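Local coordinates for RpfR (Cronobacter turicensis, PDB 6DGG), which is a PAS-domain protein, probably sensory, that holds lauric acid in a pocket between its antiparallel sheet and surrounding helices, at residues F46-N58 with E70-R82. Sequence-based numbering, arbitrary orientation.
Sequences FMSPAEASASRRN and EVERWIKTRKGQR. With DAO (lauric acid), chain B.
Arg-73 and Glu-51 meet because both side chains bend: the arginine leaves the strand with CG anti to the backbone N (chi1 -159°) and then folds at chi2 and chi3, bringing its guanidinium back to helix 49-58, while Glu-51 kinks at chi2 (-68°) to turn its carboxylate toward strand 70-77. The two chains run antiparallel alongside each other with carboxylate and guanidinium planes 70° apart, not as a coplanar pair. Arg-73 NH1 meets Glu-51 OE2 at 3.2 Å from above the carboxylate plane, a salt bridge to which NE adds a weak bond to OE1. Glu-51 OE1 also accepts Trp-74 N at 2.8 Å through its anti lone pair, so one carboxylate holds both a side chain and the strand backbone. Arginine suits this place because its guanidinium has several N-H groups: NE and NH1 face Glu-51 while NH2 donates to O1 of lauric acid at 2.6 Å, with O1 at the guanidinium edge. The short Ser-55 gives OG to the same oxygen at 2.7 Å, and the amide ND2 of Asn-58 reaches O2 at 3.0 Å. Tyr-69 is a further partner. Ile-75 and Phe-46 offer apolar surface to the alkyl tail: Ile-75 CG2 lies 3.9 Å from C9, and C10 sits over one face of the Phe-46 ring, offset toward its rim. The backbone hydrogen bond from Lys-76 N to Phe-46 O (2.8 Å) ties the end of helix 42-46 to the edge strand. Glu-51 thus appears to act from the second shell, holding Arg-73, and the converging donors would probably stabilise lauric acid as its carboxylate.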
loop_
_atom_site.group_PDB
_atom_site.type_symbol
_atom_site.label_atom_id
_atom_site.label_comp_id
_atom_site.label_asym_id
_atom_site.label_seq_id
_atom_site.Cartn_x
_atom_site.Cartn_y
_atom_site.Cartn_z
ATOM N N PHE A 46 -2.687 -5.639 6.293
ATOM C CA PHE A 46 -2.098 -4.427 6.865
ATOM C C PHE A 46 -3.106 -3.398 7.361
ATOM O O PHE A 46 -2.699 -2.287 7.736
ATOM C CB PHE A 46 -1.139 -3.755 5.872
ATOM C CG PHE A 46 0.036 -4.601 5.504
ATOM C CD1 PHE A 46 0.944 -5.000 6.469
ATOM C CD2 PHE A 46 0.229 -5.015 4.190
ATOM C CE1 PHE A 46 2.036 -5.777 6.129
ATOM C CE2 PHE A 46 1.309 -5.791 3.846
ATOM C CZ PHE A 46 2.217 -6.181 4.818
ATOM N N MET A 47 -4.398 -3.715 7.390
ATOM C CA MET A 47 -5.383 -2.727 7.791
ATOM C C MET A 47 -6.395 -3.320 8.760
ATOM O O MET A 47 -6.714 -4.514 8.719
ATOM C CB MET A 47 -6.120 -2.141 6.581
ATOM C CG MET A 47 -5.209 -1.545 5.525
ATOM S SD MET A 47 -6.148 -0.869 4.151
ATOM C CE MET A 47 -4.815 -0.534 3.005
ATOM N N SER A 48 -6.894 -2.458 9.636
ATOM C CA SER A 48 -8.019 -2.794 10.481
ATOM C C SER A 48 -9.248 -3.036 9.610
ATOM O O SER A 48 -9.283 -2.629 8.447
ATOM C CB SER A 48 -8.311 -1.626 11.414
ATOM O OG SER A 48 -8.768 -0.523 10.653
ATOM N N PRO A 49 -10.281 -3.694 10.148
ATOM C CA PRO A 49 -11.459 -3.953 9.311
ATOM C C PRO A 49 -12.059 -2.694 8.718
ATOM O O PRO A 49 -12.426 -2.686 7.535
ATOM C CB PRO A 49 -12.413 -4.683 10.262
ATOM C CG PRO A 49 -11.497 -5.394 11.208
ATOM C CD PRO A 49 -10.345 -4.433 11.420
ATOM N N ALA A 50 -12.150 -1.621 9.507
ATOM C CA ALA A 50 -12.752 -0.389 9.005
ATOM C C ALA A 50 -11.911 0.223 7.896
ATOM O O ALA A 50 -12.452 0.700 6.890
ATOM C CB ALA A 50 -12.915 0.613 10.145
ATOM N N GLU A 51 -10.592 0.249 8.071
ATOM C CA GLU A 51 -9.730 0.807 7.036
ATOM C C GLU A 51 -9.733 -0.073 5.798
ATOM O O GLU A 51 -9.761 0.437 4.671
ATOM C CB GLU A 51 -8.309 0.988 7.577
ATOM C CG GLU A 51 -8.158 2.153 8.524
ATOM C CD GLU A 51 -8.340 3.473 7.820
ATOM O OE1 GLU A 51 -7.333 4.135 7.541
ATOM O OE2 GLU A 51 -9.496 3.844 7.524
ATOM N N ALA A 52 -9.710 -1.396 5.988
ATOM C CA ALA A 52 -9.716 -2.317 4.856
ATOM C C ALA A 52 -10.971 -2.143 4.011
ATOM O O ALA A 52 -10.907 -2.159 2.775
ATOM C CB ALA A 52 -9.615 -3.751 5.366
ATOM N N SER A 53 -12.126 -2.008 4.657
ATOM C CA SER A 53 -13.369 -1.850 3.913
ATOM C C SER A 53 -13.346 -0.573 3.087
ATOM O O SER A 53 -13.698 -0.579 1.903
ATOM C CB SER A 53 -14.551 -1.853 4.876
ATOM O OG SER A 53 -14.755 -3.150 5.398
ATOM N N ALA A 54 -12.927 0.538 3.691
ATOM C CA ALA A 54 -12.856 1.784 2.940
ATOM C C ALA A 54 -11.851 1.671 1.805
ATOM O O ALA A 54 -12.130 2.081 0.671
ATOM C CB ALA A 54 -12.468 2.927 3.871
ATOM N N SER A 55 -10.682 1.105 2.095
ATOM C CA SER A 55 -9.600 1.026 1.120
ATOM C C SER A 55 -9.963 0.116 -0.044
ATOM O O SER A 55 -9.699 0.445 -1.208
ATOM C CB SER A 55 -8.357 0.498 1.825
ATOM O OG SER A 55 -7.207 0.607 1.000
ATOM N N ARG A 56 -10.556 -1.039 0.254
ATOM C CA ARG A 56 -10.964 -1.955 -0.800
ATOM C C ARG A 56 -11.949 -1.281 -1.752
ATOM O O ARG A 56 -11.850 -1.435 -2.975
ATOM C CB ARG A 56 -11.564 -3.220 -0.175
ATOM C CG ARG A 56 -11.679 -4.410 -1.106
ATOM C CD ARG A 56 -12.018 -5.696 -0.328
ATOM N NE ARG A 56 -12.703 -5.407 0.930
ATOM C CZ ARG A 56 -12.252 -5.722 2.145
ATOM N NH1 ARG A 56 -11.104 -6.371 2.310
ATOM N NH2 ARG A 56 -12.973 -5.395 3.209
ATOM N N ARG A 57 -12.900 -0.516 -1.212
ATOM C CA ARG A 57 -13.846 0.191 -2.073
ATOM C C ARG A 57 -13.147 1.252 -2.914
ATOM O O ARG A 57 -13.513 1.465 -4.076
ATOM C CB ARG A 57 -14.969 0.813 -1.243
ATOM C CG ARG A 57 -15.878 -0.212 -0.609
ATOM C CD ARG A 57 -16.963 0.450 0.223
ATOM N NE ARG A 57 -17.586 -0.510 1.128
ATOM C CZ ARG A 57 -17.663 -0.392 2.449
ATOM N NH1 ARG A 57 -17.175 0.673 3.082
ATOM N NH2 ARG A 57 -18.260 -1.347 3.149
ATOM N N ASN A 58 -12.149 1.931 -2.343
ATOM C CA ASN A 58 -11.385 2.916 -3.105
ATOM C C ASN A 58 -10.686 2.260 -4.288
ATOM O O ASN A 58 -10.735 2.762 -5.418
ATOM C CB ASN A 58 -10.331 3.568 -2.204
ATOM C CG ASN A 58 -10.895 4.629 -1.307
ATOM O OD1 ASN A 58 -12.109 4.820 -1.220
ATOM N ND2 ASN A 58 -10.003 5.339 -0.613
ATOM N N GLU A 70 -4.804 11.165 -3.734
ATOM C CA GLU A 70 -4.132 10.963 -2.464
ATOM C C GLU A 70 -5.151 10.559 -1.411
ATOM O O GLU A 70 -6.322 10.949 -1.468
ATOM C CB GLU A 70 -3.400 12.233 -1.979
ATOM C CG GLU A 70 -2.275 12.648 -2.873
ATOM C CD GLU A 70 -1.505 13.847 -2.379
ATOM O OE1 GLU A 70 -1.693 14.274 -1.214
ATOM O OE2 GLU A 70 -0.709 14.360 -3.188
ATOM N N VAL A 71 -4.687 9.773 -0.447
ATOM C CA VAL A 71 -5.538 9.291 0.630
ATOM C C VAL A 71 -4.668 9.074 1.855
ATOM O O VAL A 71 -3.474 8.783 1.741
ATOM C CB VAL A 71 -6.257 7.988 0.205
ATOM C CG1 VAL A 71 -5.268 6.849 0.059
ATOM C CG2 VAL A 71 -7.365 7.625 1.194
ATOM N N GLU A 72 -5.280 9.192 3.034
ATOM C CA GLU A 72 -4.620 8.868 4.292
ATOM C C GLU A 72 -5.197 7.567 4.835
ATOM O O GLU A 72 -6.425 7.379 4.867
ATOM C CB GLU A 72 -4.762 10.006 5.312
ATOM C CG GLU A 72 -4.153 11.326 4.846
ATOM C CD GLU A 72 -4.257 12.450 5.860
ATOM O OE1 GLU A 72 -4.553 12.178 7.043
ATOM O OE2 GLU A 72 -4.039 13.610 5.458
ATOM N N ARG A 73 -4.310 6.661 5.242
ATOM C CA ARG A 73 -4.700 5.326 5.666
ATOM C C ARG A 73 -3.905 4.966 6.908
ATOM O O ARG A 73 -2.678 5.107 6.924
ATOM C CB ARG A 73 -4.380 4.320 4.546
ATOM C CG ARG A 73 -5.114 3.008 4.562
ATOM C CD ARG A 73 -6.310 3.068 3.645
ATOM N NE ARG A 73 -7.394 3.736 4.330
ATOM C CZ ARG A 73 -8.448 4.296 3.750
ATOM N NH1 ARG A 73 -9.373 4.853 4.510
ATOM N NH2 ARG A 73 -8.583 4.318 2.440
ATOM N N TRP A 74 -4.596 4.509 7.946
ATOM C CA TRP A 74 -3.919 3.936 9.100
ATOM C C TRP A 74 -3.495 2.520 8.739
ATOM O O TRP A 74 -4.309 1.734 8.241
ATOM C CB TRP A 74 -4.845 3.914 10.316
ATOM C CG TRP A 74 -4.987 5.249 11.002
ATOM C CD1 TRP A 74 -6.046 6.108 10.920
ATOM C CD2 TRP A 74 -4.036 5.869 11.883
ATOM N NE1 TRP A 74 -5.807 7.227 11.687
ATOM C CE2 TRP A 74 -4.586 7.098 12.295
ATOM C CE3 TRP A 74 -2.783 5.498 12.375
ATOM C CZ2 TRP A 74 -3.920 7.956 13.165
ATOM C CZ3 TRP A 74 -2.126 6.350 13.233
ATOM C CH2 TRP A 74 -2.693 7.564 13.622
ATOM N N ILE A 75 -2.232 2.187 9.016
ATOM C CA ILE A 75 -1.605 0.947 8.568
ATOM C C ILE A 75 -1.001 0.236 9.769
ATOM O O ILE A 75 -0.339 0.866 10.603
ATOM C CB ILE A 75 -0.494 1.225 7.527
ATOM C CG1 ILE A 75 -1.063 1.874 6.257
ATOM C CG2 ILE A 75 0.285 -0.037 7.194
ATOM C CD1 ILE A 75 -2.078 1.048 5.523
ATOM N N LYS A 76 -1.210 -1.081 9.843
ATOM C CA LYS A 76 -0.645 -1.906 10.904
ATOM C C LYS A 76 0.835 -2.155 10.619
ATOM O O LYS A 76 1.184 -2.759 9.597
ATOM C CB LYS A 76 -1.396 -3.236 10.975
ATOM C CG LYS A 76 -2.880 -3.089 11.282
ATOM C CD LYS A 76 -3.626 -4.429 11.239
ATOM C CE LYS A 76 -3.197 -5.376 12.353
ATOM N NZ LYS A 76 -3.971 -6.658 12.327
ATOM N N THR A 77 1.697 -1.709 11.527
ATOM C CA THR A 77 3.136 -1.910 11.420
ATOM C C THR A 77 3.635 -2.661 12.649
ATOM O O THR A 77 2.888 -2.925 13.594
ATOM C CB THR A 77 3.884 -0.573 11.314
ATOM O OG1 THR A 77 3.984 0.024 12.614
ATOM C CG2 THR A 77 3.177 0.390 10.359
ATOM N N ARG A 78 4.927 -2.996 12.636
ATOM C CA ARG A 78 5.496 -3.772 13.731
ATOM C C ARG A 78 5.478 -3.004 15.048
ATOM O O ARG A 78 5.591 -3.624 16.112
ATOM C CB ARG A 78 6.913 -4.247 13.370
ATOM C CG ARG A 78 7.949 -3.140 13.306
ATOM C CD ARG A 78 9.111 -3.491 12.382
ATOM N NE ARG A 78 9.707 -4.793 12.671
ATOM C CZ ARG A 78 10.719 -5.319 11.984
ATOM N NH1 ARG A 78 11.201 -6.510 12.317
ATOM N NH2 ARG A 78 11.256 -4.658 10.963
ATOM N N LYS A 79 5.339 -1.678 15.003
ATOM C CA LYS A 79 5.141 -0.879 16.208
ATOM C C LYS A 79 3.756 -0.241 16.193
ATOM O O LYS A 79 3.612 0.963 16.428
ATOM C CB LYS A 79 6.220 0.203 16.338
ATOM C CG LYS A 79 7.510 -0.261 17.004
ATOM C CD LYS A 79 8.311 0.923 17.544
ATOM C CE LYS A 79 7.720 1.486 18.841
ATOM N NZ LYS A 79 8.119 0.707 20.050
ATOM N N GLY A 80 2.733 -1.038 15.910
ATOM C CA GLY A 80 1.375 -0.544 15.946
ATOM C C GLY A 80 0.988 0.252 14.711
ATOM O O GLY A 80 1.703 0.334 13.703
ATOM N N GLN A 81 -0.186 0.864 14.806
ATOM C CA GLN A 81 -0.724 1.585 13.664
ATOM C C GLN A 81 0.013 2.904 13.445
ATOM O O GLN A 81 0.293 3.652 14.388
ATOM C CB GLN A 81 -2.225 1.827 13.840
ATOM C CG GLN A 81 -3.060 0.541 13.777
ATOM C CD GLN A 81 -4.550 0.807 13.685
ATOM O OE1 GLN A 81 -5.103 0.916 12.593
ATOM N NE2 GLN A 81 -5.210 0.905 14.834
ATOM N N ARG A 82 0.322 3.176 12.182
ATOM C CA ARG A 82 0.930 4.420 11.743
ATOM C C ARG A 82 0.113 4.962 10.581
ATOM O O ARG A 82 -0.441 4.202 9.791
ATOM C CB ARG A 82 2.371 4.177 11.286
ATOM C CG ARG A 82 3.266 3.608 12.377
ATOM C CD ARG A 82 3.685 4.660 13.374
ATOM N NE ARG A 82 4.691 5.545 12.804
ATOM C CZ ARG A 82 5.362 6.458 13.498
ATOM N NH1 ARG A 82 5.145 6.609 14.798
ATOM N NH2 ARG A 82 6.255 7.219 12.891
HETATM O O1 DAO B . -7.136 3.303 0.493
HETATM O O2 DAO B . -7.278 4.368 -1.398
HETATM C C1 DAO B . -6.736 3.473 -0.687
HETATM C C2 DAO B . -5.619 2.563 -1.227
HETATM C C3 DAO B . -4.448 2.443 -0.230
HETATM C C4 DAO B . -3.476 1.282 -0.535
HETATM C C5 DAO B . -2.278 1.334 0.433
HETATM C C6 DAO B . -1.270 0.161 0.354
HETATM C C7 DAO B . -0.819 -0.202 1.792
HETATM C C8 DAO B . 0.616 -0.728 1.940
HETATM C C9 DAO B . 0.939 -0.832 3.439
HETATM C C10 DAO B . 2.165 -1.693 3.773
HETATM C C11 DAO B . 3.475 -0.902 3.777
HETATM C C12 DAO B . 3.674 -0.155 5.098
HETATM O O HOH W 1 -5.294 -0.078 10.071
HETATM O O HOH W 2 -7.708 1.605 12.269
HETATM O O HOH W 3 -8.066 6.827 7.440
HETATM O O HOH W 4 -11.176 6.412 2.394
#